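Local structure of transcriptional repressor, TetR family (3ANP) at the interface of chains A and B. The protein represses transcription of fatty acid degradation genes as a TetR-family regulator and binds acyl-CoA such as lauroyl-CoA. Sequence-based numbering; all coordinates share one arbitrary frame. Chains: chain A/B, Transcriptional repressor, TetR family.

Contact 1: the interface of chains A and B. Residues chain A 109, 112, 164, 167-168, 172; chain B 111-114, 116, 119.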
# COMPACT_ATOMS: atom_id res chain seq x y z
N TYR A 109 -0.71 7.66 7.16
CA TYR A 109 -2.01 7.10 7.55
C TYR A 109 -3.17 7.89 6.96
O TYR A 109 -4.25 7.35 6.73
CB TYR A 109 -2.15 7.04 9.07
CG TYR A 109 -1.40 5.88 9.67
CD1 TYR A 109 -1.74 4.56 9.35
CD2 TYR A 109 -0.33 6.09 10.54
CE1 TYR A 109 -1.03 3.48 9.88
CE2 TYR A 109 0.38 5.03 11.07
CZ TYR A 109 0.03 3.73 10.74
OH TYR A 109 0.74 2.68 11.29
N LEU A 112 -4.93 6.69 4.11
CA LEU A 112 -5.79 5.55 4.38
C LEU A 112 -7.00 5.98 5.22
O LEU A 112 -7.72 5.14 5.77
CB LEU A 112 -5.02 4.46 5.15
CG LEU A 112 -3.73 3.91 4.52
CD1 LEU A 112 -3.05 2.96 5.49
CD2 LEU A 112 -4.05 3.21 3.21
N LEU A 164 3.43 1.73 0.54
CA LEU A 164 3.28 0.60 1.46
C LEU A 164 4.61 0.22 2.09
O LEU A 164 4.67 -0.10 3.29
CB LEU A 164 2.68 -0.61 0.75
CG LEU A 164 2.28 -1.80 1.64
CD1 LEU A 164 1.24 -1.37 2.69
CD2 LEU A 164 1.69 -2.89 0.76
N LEU A 167 5.54 3.02 4.71
CA LEU A 167 4.65 2.96 5.85
C LEU A 167 5.01 1.78 6.75
O LEU A 167 5.12 1.93 7.97
CB LEU A 167 3.20 2.84 5.37
CG LEU A 167 2.13 2.59 6.44
CD1 LEU A 167 2.35 3.53 7.61
CD2 LEU A 167 0.74 2.80 5.82
N ARG A 168 5.19 0.60 6.17
CA ARG A 168 5.52 -0.57 6.97
C ARG A 168 6.90 -0.43 7.59
O ARG A 168 7.12 -0.84 8.73
CB ARG A 168 5.42 -1.84 6.13
CG ARG A 168 3.95 -2.16 5.77
CD ARG A 168 3.82 -3.21 4.68
NE ARG A 168 4.14 -4.55 5.15
CZ ARG A 168 4.04 -5.64 4.40
NH1 ARG A 168 3.63 -5.55 3.13
NH2 ARG A 168 4.36 -6.83 4.90
N TYR A 172 6.67 -0.48 11.49
CA TYR A 172 7.03 -1.79 12.05
C TYR A 172 8.48 -2.23 12.01
O TYR A 172 8.90 -2.97 12.89
CB TYR A 172 6.21 -2.88 11.35
CG TYR A 172 4.74 -2.54 11.17
CD1 TYR A 172 3.94 -2.27 12.28
CD2 TYR A 172 4.17 -2.50 9.91
CE1 TYR A 172 2.59 -1.96 12.13
CE2 TYR A 172 2.82 -2.19 9.74
CZ TYR A 172 2.04 -1.92 10.86
OH TYR A 172 0.71 -1.60 10.72
N LEU B 111 -4.71 -5.06 8.75
CA LEU B 111 -3.38 -5.39 8.27
C LEU B 111 -2.42 -4.22 8.49
O LEU B 111 -1.20 -4.40 8.53
CB LEU B 111 -3.41 -5.78 6.79
CG LEU B 111 -3.70 -7.26 6.54
CD1 LEU B 111 -4.12 -7.47 5.09
CD2 LEU B 111 -2.44 -8.08 6.87
N LEU B 112 -2.95 -3.01 8.61
CA LEU B 112 -2.10 -1.85 8.85
C LEU B 112 -2.39 -1.19 10.20
O LEU B 112 -2.22 0.02 10.37
CB LEU B 112 -2.23 -0.83 7.71
CG LEU B 112 -1.63 -1.34 6.39
CD1 LEU B 112 -1.81 -0.32 5.29
CD2 LEU B 112 -0.15 -1.65 6.60
N ASN B 113 -2.83 -2.00 11.15
CA ASN B 113 -3.13 -1.52 12.49
C ASN B 113 -1.81 -1.01 13.06
O ASN B 113 -0.79 -1.69 12.99
CB ASN B 113 -3.65 -2.67 13.36
CG ASN B 113 -4.08 -2.22 14.74
OD1 ASN B 113 -3.33 -1.56 15.46
ND2 ASN B 113 -5.31 -2.57 15.12
N PRO B 114 -1.80 0.21 13.62
CA PRO B 114 -0.57 0.79 14.19
C PRO B 114 0.12 -0.10 15.21
O PRO B 114 1.35 -0.08 15.33
CB PRO B 114 -1.07 2.10 14.79
CG PRO B 114 -2.17 2.50 13.83
CD PRO B 114 -2.91 1.18 13.65
N PRO B 116 1.99 -2.93 16.32
CA PRO B 116 2.78 -3.96 15.62
C PRO B 116 2.36 -5.38 15.93
O PRO B 116 2.40 -6.26 15.07
CB PRO B 116 4.21 -3.67 16.10
CG PRO B 116 4.18 -2.18 16.38
CD PRO B 116 2.86 -2.04 17.10
N ALA B 119 -0.73 -6.00 13.82
CA ALA B 119 -0.39 -5.99 12.40
C ALA B 119 0.27 -7.32 12.04
O ALA B 119 -0.04 -7.92 11.00
CB ALA B 119 0.55 -4.83 12.09
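B:Leu112 is the apolar centre of this patch, a loop leucine pushed into chain A with 94 Å² of its surface hidden there. Its CG lies anti to the carbonyl carbon (chi1 -69°), which sends the two methyls in among chain A leucines. Methyl CD1 of B:Leu112 meets CD1 of A:Leu112, the same residue in the other chain, at 3.5 Å; the two side chains cross at about a right angle. A:Leu167 and A:Leu164, both from helix 151-172, come in obliquely, with A:Leu167 CD2 4.1 Å from B:Leu112 CD1. Next outward is A:Tyr109, whose ring is backed on one face by A:Leu167 CD1 and whose CZ reaches B:Pro114 CG at 4.0 Å. A:Tyr172, the last residue of its helix, makes the polar rim. CZ of A:Tyr172 packs 3.5 Å from the B:Ala119 methyl CB, while the A:Tyr172 phenol OH donates a 2.7 Å hydrogen bond to the backbone carbonyl O of B:Asn113. That oxygen lies in the ring plane at its edge, but the hydroxyl sits above the carbonyl plane, 61° out of it. A leucine in place of A:Tyr172 would lose the hydroxyl and ring and would probably loosen the hold on the B:Asn113 carbonyl and B:Ala119. The patch fastens B:Leu112 to B:Pro114 and the start of helix 116-125 to a helix end of chain A. Since B:Leu112 and B:Ala119 also belong to the dodecyl-CoA pocket, it may couple ligand site and dimer interface.

Contact 2: the interface of chains A and B. Residues chain A 146, 148-149, 153-154, 157; chain B 180, 184, 187-188, 191, 193.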
# COMPACT_ATOMS: atom_id res chain seq x y z
N ARG A 146 6.75 -0.45 -22.27
CA ARG A 146 5.50 -0.98 -22.84
C ARG A 146 4.46 0.13 -22.99
O ARG A 146 4.48 1.12 -22.24
CB ARG A 146 4.95 -2.11 -21.97
CG ARG A 146 4.51 -1.66 -20.58
CD ARG A 146 4.30 -2.88 -19.70
NE ARG A 146 3.36 -3.81 -20.30
CZ ARG A 146 3.31 -5.10 -20.00
NH1 ARG A 146 4.15 -5.60 -19.10
NH2 ARG A 146 2.43 -5.89 -20.60
N ASP A 148 0.95 -0.69 -23.46
CA ASP A 148 -0.39 -1.22 -23.24
C ASP A 148 -0.99 -0.73 -21.92
O ASP A 148 -2.12 -1.10 -21.58
CB ASP A 148 -0.39 -2.76 -23.30
CG ASP A 148 0.68 -3.39 -22.42
OD1 ASP A 148 1.51 -2.66 -21.84
OD2 ASP A 148 0.69 -4.64 -22.31
N PHE A 149 -0.23 0.09 -21.19
CA PHE A 149 -0.68 0.71 -19.93
C PHE A 149 -0.21 2.17 -19.97
O PHE A 149 0.85 2.46 -20.52
CB PHE A 149 -0.06 0.00 -18.72
CG PHE A 149 -0.58 -1.38 -18.49
CD1 PHE A 149 -1.93 -1.58 -18.16
CD2 PHE A 149 0.25 -2.49 -18.62
CE1 PHE A 149 -2.44 -2.86 -17.98
CE2 PHE A 149 -0.25 -3.78 -18.44
CZ PHE A 149 -1.60 -3.97 -18.12
N ARG A 153 -0.68 5.26 -15.03
CA ARG A 153 -1.07 4.07 -14.30
C ARG A 153 0.15 3.30 -13.77
O ARG A 153 0.13 2.77 -12.65
CB ARG A 153 -1.93 3.18 -15.19
CG ARG A 153 -2.79 2.25 -14.40
CD ARG A 153 -3.91 1.65 -15.24
NE ARG A 153 -4.63 0.67 -14.44
CZ ARG A 153 -5.22 -0.40 -14.95
NH1 ARG A 153 -5.19 -0.62 -16.26
NH2 ARG A 153 -5.82 -1.26 -14.15
N MSE A 154 1.20 3.23 -14.56
CA MSE A 154 2.41 2.53 -14.12
C MSE A 154 3.10 3.36 -13.04
O MSE A 154 3.64 2.82 -12.08
CB MSE A 154 3.34 2.29 -15.32
CG MSE A 154 2.66 1.39 -16.36
SE MSE A 154 3.83 0.76 -17.75
CE MSE A 154 4.03 2.40 -18.74
N THR A 157 1.28 2.85 -9.79
CA THR A 157 1.63 1.56 -9.21
C THR A 157 2.95 1.60 -8.45
O THR A 157 3.05 1.08 -7.33
CB THR A 157 1.69 0.46 -10.31
OG1 THR A 157 0.39 0.29 -10.89
CG2 THR A 157 2.15 -0.87 -9.71
N GLU B 180 -9.49 -6.49 -13.95
CA GLU B 180 -8.48 -5.97 -14.87
C GLU B 180 -7.33 -5.31 -14.09
O GLU B 180 -6.16 -5.39 -14.50
CB GLU B 180 -9.11 -4.97 -15.84
CG GLU B 180 -8.20 -4.48 -16.96
CD GLU B 180 -7.22 -3.42 -16.51
OE1 GLU B 180 -7.51 -2.72 -15.52
OE2 GLU B 180 -6.16 -3.26 -17.17
N LYS B 184 -3.44 -6.29 -14.34
CA LYS B 184 -2.42 -5.27 -14.58
C LYS B 184 -1.26 -5.47 -13.58
O LYS B 184 -0.09 -5.45 -13.96
CB LYS B 184 -2.99 -3.86 -14.40
CG LYS B 184 -1.94 -2.76 -14.51
CD LYS B 184 -2.12 -1.70 -13.42
CE LYS B 184 -1.73 -2.21 -12.06
NZ LYS B 184 -2.19 -1.32 -10.95
N ARG B 187 0.70 -8.56 -14.72
CA ARG B 187 1.47 -8.29 -15.95
C ARG B 187 2.73 -7.47 -15.66
O ARG B 187 3.83 -7.83 -16.10
CB ARG B 187 0.63 -7.54 -16.99
CG ARG B 187 -0.67 -8.23 -17.41
CD ARG B 187 -0.41 -9.55 -18.12
NE ARG B 187 0.31 -9.35 -19.38
CZ ARG B 187 -0.14 -8.62 -20.40
NH1 ARG B 187 -1.32 -8.01 -20.31
NH2 ARG B 187 0.59 -8.50 -21.50
N LEU B 188 2.55 -6.37 -14.93
CA LEU B 188 3.68 -5.50 -14.61
C LEU B 188 4.74 -6.14 -13.73
O LEU B 188 5.94 -6.02 -13.99
CB LEU B 188 3.19 -4.20 -13.97
CG LEU B 188 2.33 -3.27 -14.84
CD1 LEU B 188 2.04 -2.00 -14.05
CD2 LEU B 188 3.05 -2.92 -16.13
N GLU B 191 6.23 -9.40 -15.94
CA GLU B 191 6.93 -8.99 -17.15
C GLU B 191 7.76 -7.73 -17.06
O GLU B 191 8.74 -7.57 -17.78
CB GLU B 191 5.93 -8.82 -18.28
CG GLU B 191 5.13 -10.07 -18.60
CD GLU B 191 3.85 -9.73 -19.34
OE1 GLU B 191 3.80 -8.63 -19.94
OE2 GLU B 191 2.92 -10.55 -19.31
N MSE B 193 7.84 -3.27 -16.75
CA MSE B 193 7.40 -2.16 -17.56
C MSE B 193 8.21 -2.06 -18.84
O MSE B 193 7.69 -1.61 -19.85
CB MSE B 193 7.54 -0.86 -16.76
CG MSE B 193 6.60 -0.81 -15.56
SE MSE B 193 6.80 0.90 -14.66
CE MSE B 193 7.13 1.98 -16.22
O HOH W 1 -2.27 1.84 -10.72
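The tight part lies where A:Phe149 and A:Met154, a selenomethionine, meet helix 178-191 of chain B. B:Lys184 lays its CG over the A:Phe149 ring face, 3.5 Å from CE1 and offset toward the rim, while B:Leu188 meets the ring tip to tip through CD2. Beside them A:Met154 CB touches the selenium SE of B:Met193, also selenomethionine, at 3.8 Å. B:Lys184 bends at chi2 and chi3 beyond the ring, so that CD covers one face of the A:Arg153 guanidinium and NZ donates to A:Thr157 OG1 at 3.0 Å. A water bridges B:Lys184 NZ, A:Thr157 OG1 and the A:Arg153 carbonyl. With its chain extended, A:Arg153 grips B:Glu180 end-on, one nitrogen to each oxygen on its syn lone pair; NH2 to OE1 is 2.6 Å. A:Asp148 holds the A:Arg146 guanidinium side-on and straight, NE of A:Arg146 to OD1 at 2.7 Å and NH2 to OD2, which fixes the rotation. The looser side lies beyond it. NH1 and NH2 of A:Arg146 converge on B:Glu191 OE1, NH2 at 3.1 Å, with bent bonds of about 140°. B:Arg187 is poorly ordered, so its long salt bridge to A:Asp148 is tentative. The backbone is firmer: A:Arg146 N donates to B:Met193 O at 2.8 Å, almost along the C=O axis. In the fold, the loop before helix 151-172 and that helix's first turns lie across the partner's helix 178-191 and the residues just beyond it.

Contact 3: the interface of chains A and B. Residues chain A 157, 160-161, 163-164; chain B 157, 160-161, 164, 168.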
# COMPACT_ATOMS: atom_id res chain seq x y z
N THR A 157 1.28 2.85 -9.79
CA THR A 157 1.63 1.56 -9.21
C THR A 157 2.95 1.60 -8.45
O THR A 157 3.05 1.08 -7.33
CB THR A 157 1.69 0.46 -10.31
OG1 THR A 157 0.39 0.29 -10.89
CG2 THR A 157 2.15 -0.87 -9.71
N ASP A 160 2.50 3.55 -5.34
CA ASP A 160 1.74 2.83 -4.32
C ASP A 160 2.67 1.89 -3.55
O ASP A 160 2.55 1.74 -2.33
CB ASP A 160 0.60 2.01 -4.96
CG ASP A 160 -0.58 2.87 -5.39
OD1 ASP A 160 -0.82 3.94 -4.77
OD2 ASP A 160 -1.29 2.47 -6.32
N LEU A 161 3.59 1.26 -4.27
CA LEU A 161 4.56 0.35 -3.64
C LEU A 161 5.48 1.13 -2.71
O LEU A 161 5.80 0.64 -1.63
CB LEU A 161 5.44 -0.35 -4.69
CG LEU A 161 4.85 -1.60 -5.32
CD1 LEU A 161 5.91 -2.27 -6.19
CD2 LEU A 161 4.40 -2.56 -4.24
N PHE A 163 4.74 3.79 -1.14
CA PHE A 163 3.89 4.08 0.02
C PHE A 163 3.79 2.93 1.01
O PHE A 163 4.03 3.12 2.21
CB PHE A 163 2.48 4.48 -0.44
CG PHE A 163 1.49 4.54 0.69
CD1 PHE A 163 1.49 5.60 1.58
CD2 PHE A 163 0.59 3.51 0.89
CE1 PHE A 163 0.61 5.62 2.67
CE2 PHE A 163 -0.29 3.53 1.96
CZ PHE A 163 -0.27 4.58 2.85
N LEU A 164 3.43 1.73 0.54
CA LEU A 164 3.28 0.60 1.46
C LEU A 164 4.61 0.22 2.09
O LEU A 164 4.67 -0.10 3.29
CB LEU A 164 2.68 -0.61 0.75
CG LEU A 164 2.28 -1.80 1.64
CD1 LEU A 164 1.24 -1.37 2.69
CD2 LEU A 164 1.69 -2.89 0.76
N THR B 157 5.49 -9.27 -2.69
CA THR B 157 5.32 -7.99 -3.37
C THR B 157 4.06 -8.02 -4.27
O THR B 157 3.37 -7.00 -4.40
CB THR B 157 6.55 -7.61 -4.22
OG1 THR B 157 7.69 -7.45 -3.37
CG2 THR B 157 6.31 -6.29 -4.96
N ASP B 160 1.23 -7.63 -2.06
CA ASP B 160 1.13 -6.24 -1.62
C ASP B 160 0.33 -5.41 -2.63
O ASP B 160 -0.48 -4.55 -2.24
CB ASP B 160 2.52 -5.61 -1.45
CG ASP B 160 3.24 -6.11 -0.20
OD1 ASP B 160 2.58 -6.64 0.72
OD2 ASP B 160 4.47 -5.94 -0.15
N LEU B 161 0.57 -5.65 -3.92
CA LEU B 161 -0.14 -4.94 -4.98
C LEU B 161 -1.63 -5.31 -4.92
O LEU B 161 -2.49 -4.46 -5.14
CB LEU B 161 0.45 -5.28 -6.36
CG LEU B 161 1.85 -4.67 -6.62
CD1 LEU B 161 2.36 -5.07 -7.99
CD2 LEU B 161 1.78 -3.15 -6.51
N LEU B 164 -3.05 -3.28 -1.97
CA LEU B 164 -3.19 -1.88 -2.32
C LEU B 164 -4.40 -1.69 -3.25
O LEU B 164 -5.27 -0.85 -3.00
CB LEU B 164 -1.89 -1.39 -2.99
CG LEU B 164 -0.72 -1.21 -2.01
CD1 LEU B 164 0.66 -1.25 -2.71
CD2 LEU B 164 -0.90 0.11 -1.27
N ARG B 168 -7.98 0.12 -2.08
CA ARG B 168 -8.43 1.32 -2.79
C ARG B 168 -9.82 1.10 -3.38
O ARG B 168 -10.71 1.94 -3.24
CB ARG B 168 -7.47 1.68 -3.92
CG ARG B 168 -8.02 2.78 -4.85
CD ARG B 168 -6.97 3.21 -5.87
NE ARG B 168 -5.86 3.91 -5.24
CZ ARG B 168 -4.57 3.71 -5.53
NH1 ARG B 168 -4.21 2.81 -6.43
NH2 ARG B 168 -3.64 4.44 -4.92
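Two copies of the same helix, 151-172 in chain A and 151-171 in chain B, face each other here, and their leucines cross near the dyad. A:Leu161 and B:Leu161 both hold CG anti to the carbonyl carbon and meet at about a right angle, CD2 to CD2 at 3.5 Å; CD2 of B:Leu161 also lies 3.6 Å from CG of A:Leu161. The 164 pair breaks the symmetry in its rotamers. A:Leu164 has CG anti to the backbone N (chi1 -171°), whereas B:Leu164 puts CG beside the backbone N (chi1 -73°). A:Leu164 thus points its CD2 obliquely at the aliphatic CB of B:Asp160, 3.6 Å away, while B:Leu164 rests its CD1 on the backbone of A:Asp160, 3.6 Å from the carbonyl O. The methyl CG2 of A:Thr157 closes one side, crossing B:Leu161 at about a right angle with 3.9 Å to its CD2. Beyond this apolar middle, A:Asp160 and B:Arg168 reach toward each other tip to tip in a salt bridge. B:Arg168 leaves its helix with CG anti to the backbone N and bends at chi3, presenting the guanidinium end-on. The carboxylate is turned about 40° from that plane, so both oxygens are met from above their own plane while lying close to the guanidinium plane. Each nitrogen takes one oxygen: NH1 bonds to OD2, and NH2 of B:Arg168 donates to OD1 of A:Asp160 at 2.9 Å.

Helix 151-172 of chain A runs through all three contacts. Contact 3 lies in the middle, its C-alpha centre about 12 Å from that of contact 1 and about 14 Å from that of contact 2; the centres of contacts 1 and 2 are about 26 Å apart. A:Leu164 belongs to contacts 1 and 3, and A:Thr157 to contacts 2 and 3, so the patches join into one continuous surface. Each contact has a twin with the chains exchanged, as expected of the two-fold dimer typical of TetR repressors. A shift of this helix would be likely to reach every patch, and so perhaps the relative placement of the DNA-binding domains.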